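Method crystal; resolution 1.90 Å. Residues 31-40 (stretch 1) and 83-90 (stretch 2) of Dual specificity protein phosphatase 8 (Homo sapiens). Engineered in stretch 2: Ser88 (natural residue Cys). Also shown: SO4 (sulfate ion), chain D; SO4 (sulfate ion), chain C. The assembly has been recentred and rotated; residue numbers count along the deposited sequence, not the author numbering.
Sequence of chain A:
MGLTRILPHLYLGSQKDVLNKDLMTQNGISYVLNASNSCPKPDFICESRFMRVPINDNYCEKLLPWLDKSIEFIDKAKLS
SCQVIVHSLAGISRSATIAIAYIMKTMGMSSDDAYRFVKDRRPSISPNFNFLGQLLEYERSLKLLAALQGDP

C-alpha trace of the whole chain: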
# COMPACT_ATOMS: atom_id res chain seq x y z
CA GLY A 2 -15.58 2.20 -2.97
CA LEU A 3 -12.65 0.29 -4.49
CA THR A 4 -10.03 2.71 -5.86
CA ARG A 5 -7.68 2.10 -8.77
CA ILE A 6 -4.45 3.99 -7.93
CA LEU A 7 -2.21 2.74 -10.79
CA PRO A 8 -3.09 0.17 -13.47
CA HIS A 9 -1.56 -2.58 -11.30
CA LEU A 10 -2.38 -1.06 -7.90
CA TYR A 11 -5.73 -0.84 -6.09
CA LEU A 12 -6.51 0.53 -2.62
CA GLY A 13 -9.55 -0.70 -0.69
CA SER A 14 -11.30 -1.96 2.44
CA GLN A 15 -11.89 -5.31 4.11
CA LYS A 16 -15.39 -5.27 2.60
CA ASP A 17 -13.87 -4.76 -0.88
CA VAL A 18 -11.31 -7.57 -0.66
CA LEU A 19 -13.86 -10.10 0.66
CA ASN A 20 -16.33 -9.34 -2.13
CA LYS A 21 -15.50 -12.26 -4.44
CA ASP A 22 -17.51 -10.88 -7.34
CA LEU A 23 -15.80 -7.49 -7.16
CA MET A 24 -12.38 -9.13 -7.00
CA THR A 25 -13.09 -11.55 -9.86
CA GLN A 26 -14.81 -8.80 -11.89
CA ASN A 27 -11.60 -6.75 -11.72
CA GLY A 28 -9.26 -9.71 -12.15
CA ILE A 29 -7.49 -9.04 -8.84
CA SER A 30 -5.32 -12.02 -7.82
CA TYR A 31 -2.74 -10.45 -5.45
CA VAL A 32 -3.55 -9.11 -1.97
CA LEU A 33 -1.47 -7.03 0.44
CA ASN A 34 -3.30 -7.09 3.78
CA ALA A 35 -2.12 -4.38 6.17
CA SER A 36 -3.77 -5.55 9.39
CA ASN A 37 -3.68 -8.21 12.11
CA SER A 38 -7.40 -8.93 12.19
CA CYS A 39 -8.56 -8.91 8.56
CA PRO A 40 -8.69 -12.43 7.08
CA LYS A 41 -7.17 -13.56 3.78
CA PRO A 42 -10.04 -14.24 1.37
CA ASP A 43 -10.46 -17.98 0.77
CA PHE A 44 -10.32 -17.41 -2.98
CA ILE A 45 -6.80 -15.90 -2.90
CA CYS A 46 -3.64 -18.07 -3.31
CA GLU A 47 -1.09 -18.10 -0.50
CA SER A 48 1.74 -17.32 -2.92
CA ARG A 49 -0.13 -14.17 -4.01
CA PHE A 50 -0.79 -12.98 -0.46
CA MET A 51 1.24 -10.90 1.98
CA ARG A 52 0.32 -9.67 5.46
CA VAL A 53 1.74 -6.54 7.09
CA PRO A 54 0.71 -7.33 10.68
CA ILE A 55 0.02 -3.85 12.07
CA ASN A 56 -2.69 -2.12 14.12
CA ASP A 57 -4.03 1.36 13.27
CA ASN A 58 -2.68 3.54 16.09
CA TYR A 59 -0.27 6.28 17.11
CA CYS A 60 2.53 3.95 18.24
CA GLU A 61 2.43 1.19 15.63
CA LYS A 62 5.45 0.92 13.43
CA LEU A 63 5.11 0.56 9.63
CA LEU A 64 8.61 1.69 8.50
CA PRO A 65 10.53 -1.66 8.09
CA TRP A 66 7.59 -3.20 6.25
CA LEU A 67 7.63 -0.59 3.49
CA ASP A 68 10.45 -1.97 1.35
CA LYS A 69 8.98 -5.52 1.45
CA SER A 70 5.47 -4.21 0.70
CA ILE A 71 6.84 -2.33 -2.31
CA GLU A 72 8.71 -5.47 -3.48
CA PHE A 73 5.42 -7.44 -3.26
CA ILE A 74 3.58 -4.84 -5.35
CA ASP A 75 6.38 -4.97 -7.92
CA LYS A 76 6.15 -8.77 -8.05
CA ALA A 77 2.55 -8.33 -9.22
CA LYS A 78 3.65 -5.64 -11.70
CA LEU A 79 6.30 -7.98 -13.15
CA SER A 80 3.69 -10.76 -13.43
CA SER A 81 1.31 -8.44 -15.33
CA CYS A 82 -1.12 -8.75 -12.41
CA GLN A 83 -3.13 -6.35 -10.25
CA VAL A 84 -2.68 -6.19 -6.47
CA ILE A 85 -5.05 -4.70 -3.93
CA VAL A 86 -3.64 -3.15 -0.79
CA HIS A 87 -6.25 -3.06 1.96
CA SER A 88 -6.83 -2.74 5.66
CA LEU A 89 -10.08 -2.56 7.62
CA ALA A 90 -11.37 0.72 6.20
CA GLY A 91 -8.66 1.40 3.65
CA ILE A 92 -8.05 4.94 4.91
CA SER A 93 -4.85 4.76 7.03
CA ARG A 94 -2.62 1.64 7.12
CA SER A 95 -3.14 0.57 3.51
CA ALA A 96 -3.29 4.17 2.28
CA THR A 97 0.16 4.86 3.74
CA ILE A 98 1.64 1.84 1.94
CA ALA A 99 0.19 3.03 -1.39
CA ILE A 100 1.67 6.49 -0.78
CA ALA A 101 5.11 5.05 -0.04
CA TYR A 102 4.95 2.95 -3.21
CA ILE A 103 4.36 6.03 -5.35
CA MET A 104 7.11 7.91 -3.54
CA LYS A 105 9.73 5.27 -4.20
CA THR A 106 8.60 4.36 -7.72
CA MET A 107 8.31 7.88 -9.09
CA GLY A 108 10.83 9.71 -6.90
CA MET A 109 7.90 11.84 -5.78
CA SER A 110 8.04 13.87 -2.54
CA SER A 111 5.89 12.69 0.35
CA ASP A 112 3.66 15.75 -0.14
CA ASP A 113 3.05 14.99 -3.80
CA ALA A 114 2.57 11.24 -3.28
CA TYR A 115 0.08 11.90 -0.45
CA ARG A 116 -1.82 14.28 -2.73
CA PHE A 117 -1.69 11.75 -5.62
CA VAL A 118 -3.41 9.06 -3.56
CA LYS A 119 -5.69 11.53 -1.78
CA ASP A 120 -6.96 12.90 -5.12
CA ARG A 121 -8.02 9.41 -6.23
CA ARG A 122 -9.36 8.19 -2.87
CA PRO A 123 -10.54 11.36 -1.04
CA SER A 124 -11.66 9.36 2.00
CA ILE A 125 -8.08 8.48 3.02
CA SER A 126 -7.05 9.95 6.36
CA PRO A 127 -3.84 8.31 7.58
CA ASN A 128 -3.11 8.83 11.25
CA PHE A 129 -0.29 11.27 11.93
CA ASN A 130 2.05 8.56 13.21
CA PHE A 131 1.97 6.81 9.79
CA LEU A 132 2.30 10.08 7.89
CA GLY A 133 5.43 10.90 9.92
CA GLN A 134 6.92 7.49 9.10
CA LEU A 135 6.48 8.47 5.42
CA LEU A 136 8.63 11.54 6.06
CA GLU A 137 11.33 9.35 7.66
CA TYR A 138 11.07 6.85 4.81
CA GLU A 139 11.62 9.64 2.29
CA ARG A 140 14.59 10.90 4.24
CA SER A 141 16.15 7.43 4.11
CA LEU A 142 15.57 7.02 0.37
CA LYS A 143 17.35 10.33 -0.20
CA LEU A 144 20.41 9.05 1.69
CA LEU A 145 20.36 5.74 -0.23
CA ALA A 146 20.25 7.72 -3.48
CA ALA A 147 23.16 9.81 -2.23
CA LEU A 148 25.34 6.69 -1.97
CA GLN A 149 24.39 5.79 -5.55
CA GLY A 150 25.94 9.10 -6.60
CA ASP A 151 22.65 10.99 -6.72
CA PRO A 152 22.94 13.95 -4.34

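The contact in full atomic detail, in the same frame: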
# COMPACT_ATOMS: atom_id res chain seq x y z
N TYR A 31 -3.70 -10.71 -6.53
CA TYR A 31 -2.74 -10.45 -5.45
C TYR A 31 -3.35 -9.57 -4.37
O TYR A 31 -4.07 -8.61 -4.69
CB TYR A 31 -1.52 -9.70 -5.99
CG TYR A 31 -0.49 -10.55 -6.70
CD1 TYR A 31 -0.73 -11.06 -7.97
CD2 TYR A 31 0.73 -10.81 -6.11
CE1 TYR A 31 0.22 -11.82 -8.62
CE2 TYR A 31 1.69 -11.56 -6.75
CZ TYR A 31 1.43 -12.06 -8.00
OH TYR A 31 2.39 -12.81 -8.64
N VAL A 32 -3.03 -9.86 -3.12
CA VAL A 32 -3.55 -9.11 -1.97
C VAL A 32 -2.46 -8.78 -0.95
O VAL A 32 -1.75 -9.68 -0.47
CB VAL A 32 -4.66 -9.87 -1.23
CG1 VAL A 32 -5.05 -9.13 0.09
CG2 VAL A 32 -5.90 -10.03 -2.13
N LEU A 33 -2.33 -7.49 -0.64
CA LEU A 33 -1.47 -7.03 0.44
C LEU A 33 -2.38 -6.54 1.57
O LEU A 33 -3.08 -5.53 1.43
CB LEU A 33 -0.56 -5.89 -0.04
CG LEU A 33 0.52 -5.38 0.91
CD1 LEU A 33 1.31 -6.49 1.47
CD2 LEU A 33 1.45 -4.40 0.18
N ASN A 34 -2.37 -7.27 2.67
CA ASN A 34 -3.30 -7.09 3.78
C ASN A 34 -2.55 -6.42 4.92
O ASN A 34 -1.72 -7.06 5.58
CB ASN A 34 -3.79 -8.47 4.20
CG ASN A 34 -4.76 -8.45 5.36
OD1 ASN A 34 -4.77 -7.53 6.18
ND2 ASN A 34 -5.56 -9.50 5.47
N ALA A 35 -2.83 -5.14 5.15
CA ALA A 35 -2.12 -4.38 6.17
C ALA A 35 -2.97 -4.33 7.43
O ALA A 35 -3.62 -3.33 7.71
CB ALA A 35 -1.83 -2.96 5.68
N SER A 36 -2.97 -5.43 8.18
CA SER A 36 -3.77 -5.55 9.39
C SER A 36 -3.41 -6.84 10.12
O SER A 36 -2.77 -7.72 9.54
CB SER A 36 -5.25 -5.62 9.04
OG SER A 36 -5.59 -6.95 8.65
N ASN A 37 -3.81 -6.95 11.39
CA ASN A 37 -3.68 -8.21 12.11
C ASN A 37 -4.97 -9.01 12.04
O ASN A 37 -4.96 -10.25 12.06
CB ASN A 37 -3.35 -7.97 13.59
CG ASN A 37 -1.94 -7.47 13.81
OD1 ASN A 37 -0.97 -8.09 13.37
ND2 ASN A 37 -1.82 -6.32 14.47
N SER A 38 -6.09 -8.30 11.98
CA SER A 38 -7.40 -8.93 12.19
C SER A 38 -8.14 -9.31 10.91
O SER A 38 -8.96 -10.22 10.93
CB SER A 38 -8.28 -8.03 13.05
OG SER A 38 -8.40 -6.74 12.47
N CYS A 39 -7.86 -8.62 9.81
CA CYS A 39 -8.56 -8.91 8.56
C CYS A 39 -8.08 -10.24 8.01
O CYS A 39 -6.88 -10.51 7.94
CB CYS A 39 -8.35 -7.81 7.52
SG CYS A 39 -8.66 -6.10 8.09
N PRO A 40 -9.03 -11.10 7.60
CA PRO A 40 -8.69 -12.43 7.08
C PRO A 40 -8.24 -12.38 5.62
O PRO A 40 -8.65 -11.47 4.88
CB PRO A 40 -10.02 -13.18 7.18
CG PRO A 40 -11.06 -12.10 6.98
CD PRO A 40 -10.49 -10.86 7.64
N GLN A 83 -2.71 -7.45 -11.11
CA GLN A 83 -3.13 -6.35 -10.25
C GLN A 83 -3.10 -6.81 -8.80
O GLN A 83 -3.41 -7.97 -8.51
CB GLN A 83 -4.55 -5.89 -10.61
CG GLN A 83 -4.69 -5.33 -12.02
CD GLN A 83 -5.01 -6.42 -13.01
OE1 GLN A 83 -6.14 -6.92 -13.05
NE2 GLN A 83 -4.02 -6.82 -13.80
N VAL A 84 -2.72 -5.90 -7.90
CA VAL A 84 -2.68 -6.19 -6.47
C VAL A 84 -3.58 -5.18 -5.77
O VAL A 84 -3.62 -4.01 -6.16
CB VAL A 84 -1.23 -6.13 -5.91
CG1 VAL A 84 -0.56 -4.82 -6.29
CG2 VAL A 84 -1.21 -6.30 -4.39
N ILE A 85 -4.33 -5.63 -4.77
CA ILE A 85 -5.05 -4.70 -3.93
C ILE A 85 -4.36 -4.62 -2.58
O ILE A 85 -4.01 -5.65 -1.97
CB ILE A 85 -6.54 -5.06 -3.77
CG1 ILE A 85 -7.26 -4.02 -2.90
CG2 ILE A 85 -6.70 -6.43 -3.16
CD1 ILE A 85 -8.70 -4.37 -2.60
N VAL A 86 -4.15 -3.39 -2.13
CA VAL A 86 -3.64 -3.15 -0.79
C VAL A 86 -4.84 -2.71 0.03
O VAL A 86 -5.56 -1.78 -0.36
CB VAL A 86 -2.61 -2.04 -0.79
CG1 VAL A 86 -2.02 -1.90 0.61
CG2 VAL A 86 -1.52 -2.37 -1.77
N HIS A 87 -5.07 -3.37 1.16
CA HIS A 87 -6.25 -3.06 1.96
C HIS A 87 -5.94 -3.13 3.44
O HIS A 87 -4.94 -3.71 3.86
CB HIS A 87 -7.41 -4.02 1.65
CG HIS A 87 -7.27 -5.36 2.30
ND1 HIS A 87 -7.79 -5.65 3.55
CD2 HIS A 87 -6.65 -6.49 1.89
CE1 HIS A 87 -7.50 -6.89 3.87
NE2 HIS A 87 -6.81 -7.43 2.88
N SER A 88 -6.82 -2.52 4.23
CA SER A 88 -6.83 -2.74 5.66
C SER A 88 -8.29 -2.88 6.05
O SER A 88 -9.08 -3.39 5.26
CB SER A 88 -6.13 -1.58 6.38
OG SER A 88 -6.40 -0.34 5.73
N LEU A 89 -8.68 -2.45 7.24
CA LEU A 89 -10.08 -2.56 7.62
C LEU A 89 -10.94 -1.61 6.80
O LEU A 89 -11.88 -2.02 6.12
CB LEU A 89 -10.26 -2.30 9.12
CG LEU A 89 -11.69 -2.49 9.66
CD1 LEU A 89 -12.22 -3.85 9.30
CD2 LEU A 89 -11.69 -2.31 11.16
N ALA A 90 -10.58 -0.32 6.85
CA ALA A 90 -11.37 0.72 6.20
C ALA A 90 -10.69 1.21 4.93
O ALA A 90 -11.32 1.82 4.08
CB ALA A 90 -11.58 1.90 7.17
S SO4 D . -5.86 -5.00 14.13
O1 SO4 D . -6.50 -6.13 14.80
O2 SO4 D . -4.55 -4.80 14.73
O3 SO4 D . -6.68 -3.81 14.33
O4 SO4 D . -5.71 -5.27 12.70
S SO4 C . -7.36 1.54 8.20
O1 SO4 C . -8.15 0.33 8.38
O2 SO4 C . -6.11 1.37 8.94
O3 SO4 C . -8.10 2.67 8.73
O4 SO4 C . -7.07 1.78 6.81
O HOH W 1 -6.87 -10.09 3.01

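Tyr31 to Asn34 run parallel to Val84 to His87 as neighbouring β-strands, their axes 19° apart, and the two stretches together bury 590 Å² of surface. The hydrogen-bond ladder opens weakly at Tyr31, whose N lies 3.4 Å from Gln83 O, and tightens at once: Tyr31 O accepts from Ile85 N at 3.0 Å. In this register Tyr31 pairs with Val84, and their side chains leave the same face of the sheet, bringing Tyr31 CB within 3.6 Å of Val84 CB while the end of the tyrosine leads away.

Val32 faces the other side, together with Ile85 and His87. Its CG2 packs on Ile85 CG2 (3.8 Å), and its CG1 meets the edge of the imidazole at His87 CD2 (3.6 Å). The backbone N and O of Val32 point away from stretch 2, so the residue adds no rung to this ladder; its CA makes a CA-H...O contact with Ile85 O at 3.5 Å.

Leu33 bonds through both backbone groups, with Leu33 N donating to Ile85 O (2.8 Å) and Leu33 O accepting from His87 N (2.9 Å). Its side chain returns to the face of Tyr31 and Val84, where Leu33 CB lies 4.0 Å from Val86 CG2.

Asn34 pairs with His87, and a water links their side chains, 2.8 Å from Asn34 ND2 in a weak bond and 2.7 Å from His87 NE2; it also donates to Pro40 O. Asn34 ND2 further holds the following loop through Cys39 O (3.0 Å), while Asn34 OD1 accepts from Ser36 OG (2.7 Å).

Ala35 N closes the ladder on His87 O (2.9 Å). Beyond the turn, Cys39 comes back to the histidine, its CB 3.9 Å from His87 CE1 at the ring edge, and Cys39 SG reaches Leu89 CB at 4.2 Å.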